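Local coordinates for alpha-rhamnosidase (Dictyoglomus thermophilum, PDB 6I60), which probably hydrolyses terminal non-reducing alpha-L-rhamnose residues of alpha-L-rhamnosides, at residues 291-296 against 308-313; 469-474 against 855-860. All blocks are in the same frame, centred on the assembly; numbering follows the deposited sequence.

Interaction 1: 291-296 against 308-313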
# COMPACT_ATOMS: atom_id res chain seq x y z
N TYR A 291 -33.81 1.60 11.87
CA TYR A 291 -32.73 0.82 12.46
C TYR A 291 -32.98 -0.66 12.21
O TYR A 291 -34.13 -1.11 12.23
CB TYR A 291 -32.62 1.09 13.97
CG TYR A 291 -31.80 2.31 14.32
CD1 TYR A 291 -30.77 2.74 13.49
CD2 TYR A 291 -32.06 3.03 15.48
CE1 TYR A 291 -30.02 3.86 13.80
CE2 TYR A 291 -31.31 4.15 15.80
CZ TYR A 291 -30.29 4.56 14.96
OH TYR A 291 -29.55 5.67 15.28
N GLY A 292 -31.91 -1.40 11.96
CA GLY A 292 -32.02 -2.79 11.62
C GLY A 292 -31.39 -3.72 12.63
O GLY A 292 -31.41 -3.48 13.84
N PRO A 293 -30.81 -4.82 12.14
CA PRO A 293 -30.20 -5.79 13.06
C PRO A 293 -28.92 -5.30 13.70
O PRO A 293 -28.66 -5.63 14.87
CB PRO A 293 -29.95 -7.01 12.16
CG PRO A 293 -29.85 -6.45 10.78
CD PRO A 293 -30.77 -5.27 10.74
N ILE A 294 -28.11 -4.51 13.00
CA ILE A 294 -26.82 -4.07 13.53
C ILE A 294 -27.04 -2.94 14.52
O ILE A 294 -27.68 -1.92 14.19
CB ILE A 294 -25.88 -3.64 12.39
CG1 ILE A 294 -25.55 -4.83 11.49
CG2 ILE A 294 -24.60 -3.06 12.96
CD1 ILE A 294 -26.11 -4.71 10.10
N THR A 295 -26.52 -3.10 15.73
CA THR A 295 -26.57 -2.04 16.74
C THR A 295 -25.27 -1.25 16.72
O THR A 295 -25.04 -0.44 15.82
CB THR A 295 -26.83 -2.62 18.13
OG1 THR A 295 -25.71 -3.40 18.55
CG2 THR A 295 -28.09 -3.48 18.13
N LEU A 296 -24.41 -1.49 17.71
CA LEU A 296 -23.13 -0.80 17.77
C LEU A 296 -22.16 -1.38 16.76
O LEU A 296 -22.12 -2.59 16.53
CB LEU A 296 -22.55 -0.90 19.18
CG LEU A 296 -23.43 -0.39 20.32
CD1 LEU A 296 -22.76 -0.62 21.66
CD2 LEU A 296 -23.75 1.08 20.12
N ARG A 308 -32.86 -10.94 15.59
CA ARG A 308 -34.28 -10.78 15.90
C ARG A 308 -34.83 -9.46 15.37
O ARG A 308 -35.99 -9.40 14.95
CB ARG A 308 -34.50 -10.89 17.41
CG ARG A 308 -34.06 -12.22 18.00
CD ARG A 308 -33.98 -12.16 19.52
NE ARG A 308 -33.22 -10.99 19.97
CZ ARG A 308 -33.15 -10.60 21.23
NH1 ARG A 308 -33.78 -11.27 22.18
NH2 ARG A 308 -32.43 -9.52 21.55
N LYS A 309 -34.01 -8.41 15.36
CA LYS A 309 -34.41 -7.10 14.84
C LYS A 309 -34.08 -6.94 13.36
O LYS A 309 -33.71 -5.85 12.91
CB LYS A 309 -33.75 -5.99 15.66
CG LYS A 309 -33.89 -6.15 17.16
CD LYS A 309 -33.40 -4.90 17.89
CE LYS A 309 -33.33 -5.13 19.40
NZ LYS A 309 -31.96 -5.52 19.84
N GLU A 310 -34.20 -8.01 12.58
CA GLU A 310 -33.84 -8.00 11.16
C GLU A 310 -35.11 -7.83 10.33
O GLU A 310 -35.94 -8.74 10.25
CB GLU A 310 -33.11 -9.28 10.79
CG GLU A 310 -32.82 -9.41 9.31
CD GLU A 310 -31.75 -10.44 9.01
OE1 GLU A 310 -30.73 -10.46 9.73
OE2 GLU A 310 -31.94 -11.23 8.07
N ILE A 311 -35.25 -6.66 9.70
CA ILE A 311 -36.39 -6.38 8.83
C ILE A 311 -36.28 -7.25 7.59
O ILE A 311 -35.48 -6.97 6.69
CB ILE A 311 -36.46 -4.89 8.46
CG1 ILE A 311 -36.64 -4.04 9.73
CG2 ILE A 311 -37.60 -4.63 7.49
CD1 ILE A 311 -35.39 -3.31 10.15
N LYS A 312 -37.07 -8.31 7.53
CA LYS A 312 -37.02 -9.23 6.40
C LYS A 312 -37.60 -8.56 5.16
O LYS A 312 -38.71 -8.02 5.19
CB LYS A 312 -37.78 -10.51 6.71
CG LYS A 312 -37.48 -11.09 8.08
CD LYS A 312 -37.56 -12.61 8.07
CE LYS A 312 -38.91 -13.09 8.60
NZ LYS A 312 -38.97 -13.02 10.09
N GLY A 313 -36.85 -8.60 4.06
CA GLY A 313 -37.35 -8.07 2.81
C GLY A 313 -37.31 -6.57 2.68
O GLY A 313 -38.17 -5.99 2.00
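Ile311 lays its side chain against the backbone of Tyr291 and Gly292, just past the point where the chain has turned back through a beta-hairpin. CB stays back from 291-296, and the CG2 branch, anti to the backbone N, does not reach it either. The CG1 branch lies anti to the carbonyl carbon (chi1 -61°), which aims its end at the other segment. CG1 itself stays 4.6 Å from Tyr291 O. Beyond it, CD1 alone makes the touch, meeting that carbonyl oxygen at 3.3 Å and Gly292 CA at 3.7 Å. Glycine suits its place because the backbone turns into Pro293 with CD close by, leaving no room for a CB. Elsewhere the isoleucine touches Phe319.

Pro293 carries the second patch. Its CB faces Glu310 CB at 4.1 Å, while ring atom CD lies 3.7 Å from Lys309 O. Proline has no N-H, so this carbonyl approaches its nitrogen without a hydrogen bond; the carbonyl of Pro293 instead joins the backbone bond with Asp306 of strand 302-306, and its ring also packs on Tyr305 and Met178. Lys309 contributes its CB, 3.9 Å from Gly292 O.

The contact is a small one of van der Waals touches between aliphatic carbons and main-chain carbonyls, so it is not directional, and the charged ends pair outside it, Lys309 with Asp306 and Glu310 with Lys420.

Interaction 2: 469-474 against 855-860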
# COMPACT_ATOMS: atom_id res chain seq x y z
N ILE A 469 12.36 -16.13 -3.92
CA ILE A 469 12.64 -17.38 -3.23
C ILE A 469 14.15 -17.52 -3.08
O ILE A 469 14.93 -17.09 -3.93
CB ILE A 469 12.03 -18.60 -3.97
CG1 ILE A 469 12.05 -19.84 -3.08
CG2 ILE A 469 12.75 -18.85 -5.30
CD1 ILE A 469 11.09 -20.93 -3.51
N CYS A 470 14.56 -18.12 -1.96
CA CYS A 470 15.96 -18.22 -1.59
C CYS A 470 16.32 -19.67 -1.34
O CYS A 470 15.46 -20.52 -1.12
CB CYS A 470 16.26 -17.38 -0.35
SG CYS A 470 17.92 -16.70 -0.28
N SER A 471 17.63 -19.95 -1.37
CA SER A 471 18.13 -21.23 -0.90
C SER A 471 18.09 -21.32 0.62
O SER A 471 18.07 -22.43 1.17
CB SER A 471 19.55 -21.46 -1.42
OG SER A 471 20.32 -22.21 -0.49
N ASN A 472 18.07 -20.18 1.31
CA ASN A 472 17.97 -20.13 2.76
C ASN A 472 16.49 -20.10 3.14
O ASN A 472 15.76 -19.19 2.72
CB ASN A 472 18.71 -18.90 3.30
CG ASN A 472 18.61 -18.75 4.81
OD1 ASN A 472 17.53 -18.48 5.34
ND2 ASN A 472 19.73 -18.90 5.49
N GLU A 473 16.05 -21.08 3.93
CA GLU A 473 14.64 -21.16 4.29
C GLU A 473 14.26 -20.15 5.36
O GLU A 473 13.12 -19.68 5.40
CB GLU A 473 14.28 -22.57 4.75
CG GLU A 473 12.79 -22.82 4.93
CD GLU A 473 12.01 -22.67 3.63
OE1 GLU A 473 10.79 -22.40 3.70
OE2 GLU A 473 12.61 -22.82 2.55
N LEU A 474 15.20 -19.79 6.24
CA LEU A 474 14.93 -18.76 7.24
C LEU A 474 14.65 -17.42 6.57
O LEU A 474 13.76 -16.68 7.01
CB LEU A 474 16.10 -18.65 8.22
CG LEU A 474 16.12 -17.42 9.12
CD1 LEU A 474 15.03 -17.51 10.17
CD2 LEU A 474 17.48 -17.26 9.78
N GLY A 855 27.55 -16.31 1.88
CA GLY A 855 27.28 -17.37 2.84
C GLY A 855 27.24 -18.73 2.18
O GLY A 855 28.07 -19.07 1.33
N ASP A 856 26.25 -19.54 2.57
CA ASP A 856 26.02 -20.85 1.99
C ASP A 856 24.84 -20.86 1.03
O ASP A 856 24.17 -21.88 0.86
CB ASP A 856 25.80 -21.89 3.10
CG ASP A 856 24.77 -21.45 4.12
OD1 ASP A 856 24.49 -20.24 4.20
OD2 ASP A 856 24.24 -22.32 4.84
N LEU A 857 24.56 -19.72 0.39
CA LEU A 857 23.46 -19.64 -0.57
C LEU A 857 23.80 -20.43 -1.83
O LEU A 857 24.92 -20.37 -2.34
CB LEU A 857 23.17 -18.19 -0.92
CG LEU A 857 22.46 -17.36 0.15
CD1 LEU A 857 22.18 -15.95 -0.35
CD2 LEU A 857 21.17 -18.03 0.59
N LYS A 858 22.80 -21.16 -2.34
CA LYS A 858 22.96 -21.94 -3.56
C LYS A 858 22.18 -21.39 -4.73
O LYS A 858 22.63 -21.52 -5.87
CB LYS A 858 22.54 -23.40 -3.31
CG LYS A 858 23.24 -24.05 -2.13
CD LYS A 858 23.01 -25.56 -2.11
CE LYS A 858 21.79 -25.93 -1.27
NZ LYS A 858 22.13 -26.05 0.18
N TYR A 859 21.02 -20.78 -4.49
CA TYR A 859 20.21 -20.22 -5.56
C TYR A 859 19.36 -19.09 -5.00
O TYR A 859 19.16 -18.97 -3.79
CB TYR A 859 19.32 -21.29 -6.22
CG TYR A 859 18.34 -21.94 -5.26
CD1 TYR A 859 17.10 -21.36 -5.00
CD2 TYR A 859 18.65 -23.13 -4.62
CE1 TYR A 859 16.21 -21.94 -4.13
CE2 TYR A 859 17.75 -23.73 -3.75
CZ TYR A 859 16.53 -23.13 -3.51
OH TYR A 859 15.64 -23.71 -2.64
N ALA A 860 18.85 -18.26 -5.91
CA ALA A 860 17.94 -17.17 -5.56
C ALA A 860 17.32 -16.63 -6.84
O ALA A 860 17.99 -16.59 -7.88
CB ALA A 860 18.65 -16.05 -4.80
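Ser471 and Tyr859 meet where strand 466-470 pairs antiparallel with strand 859-866. Backbone interactions come first. Cys470 and Ala860 form a non-hydrogen-bonded pair, and Ala860 CA directs a C-H toward Ile469 O at 3.4 Å; alanine's small side chain suits this buried position. Next along, Ser471 N makes a weak, bent bond to Tyr859 O (3.0 Å, 131°).

One polar side chain adds a bond next to the pairing: Ser471 OG accepts a weak bond from Lys858 N at 3.3 Å, just before strand 859-866 begins.

The aromatic contact is a CH-pi interaction. Tyr859 places CG between its own backbone N and carbonyl carbon (chi1 61°), bringing one ring face over Ser471, whose CB lies 3.8 Å from the ring centroid.

Apolar contacts use Leu857 CD2, which touches Cys470 SG at 3.6 Å and Asn472 CB at 3.8 Å. Cys470 and Leu857 also pack on Ile834 of helix 826-835. Asn472, at the N-cap of helix 473-488, turns OD1 to accept from Ile475 N, while ND2 makes a weak bond to Tyr781.

At this end of the strand pair both hydrogen bonds are weak, so ring face, leucine methyl and sulfur supply much of the contact; the pairing continues through Ile469 with Lys861.

Overall arrangement
Following the chain from the N terminus, interaction 1 closes first: strand 288-298 turns into strand 302-306, and the loop after it returns to 291-296, closing a short circuit within the N-terminal rhamnosidase region. Interaction 2 opens later. Strand 466-470 leads into helix 473-488 at the start of the six-hairpin glycosidase region, and only after that helix-rich region has been traversed does 855-860 come back beside it. The loops follow in series, neither nesting nor crossing. The centres of interaction 1 and interaction 2 lie about 55 Å apart. Interaction 1 is thus local to a hairpin, whereas interaction 2 joins the beginning of the glycosidase region to the C-terminal sheet, where strand 466-470 forms an outermost strand.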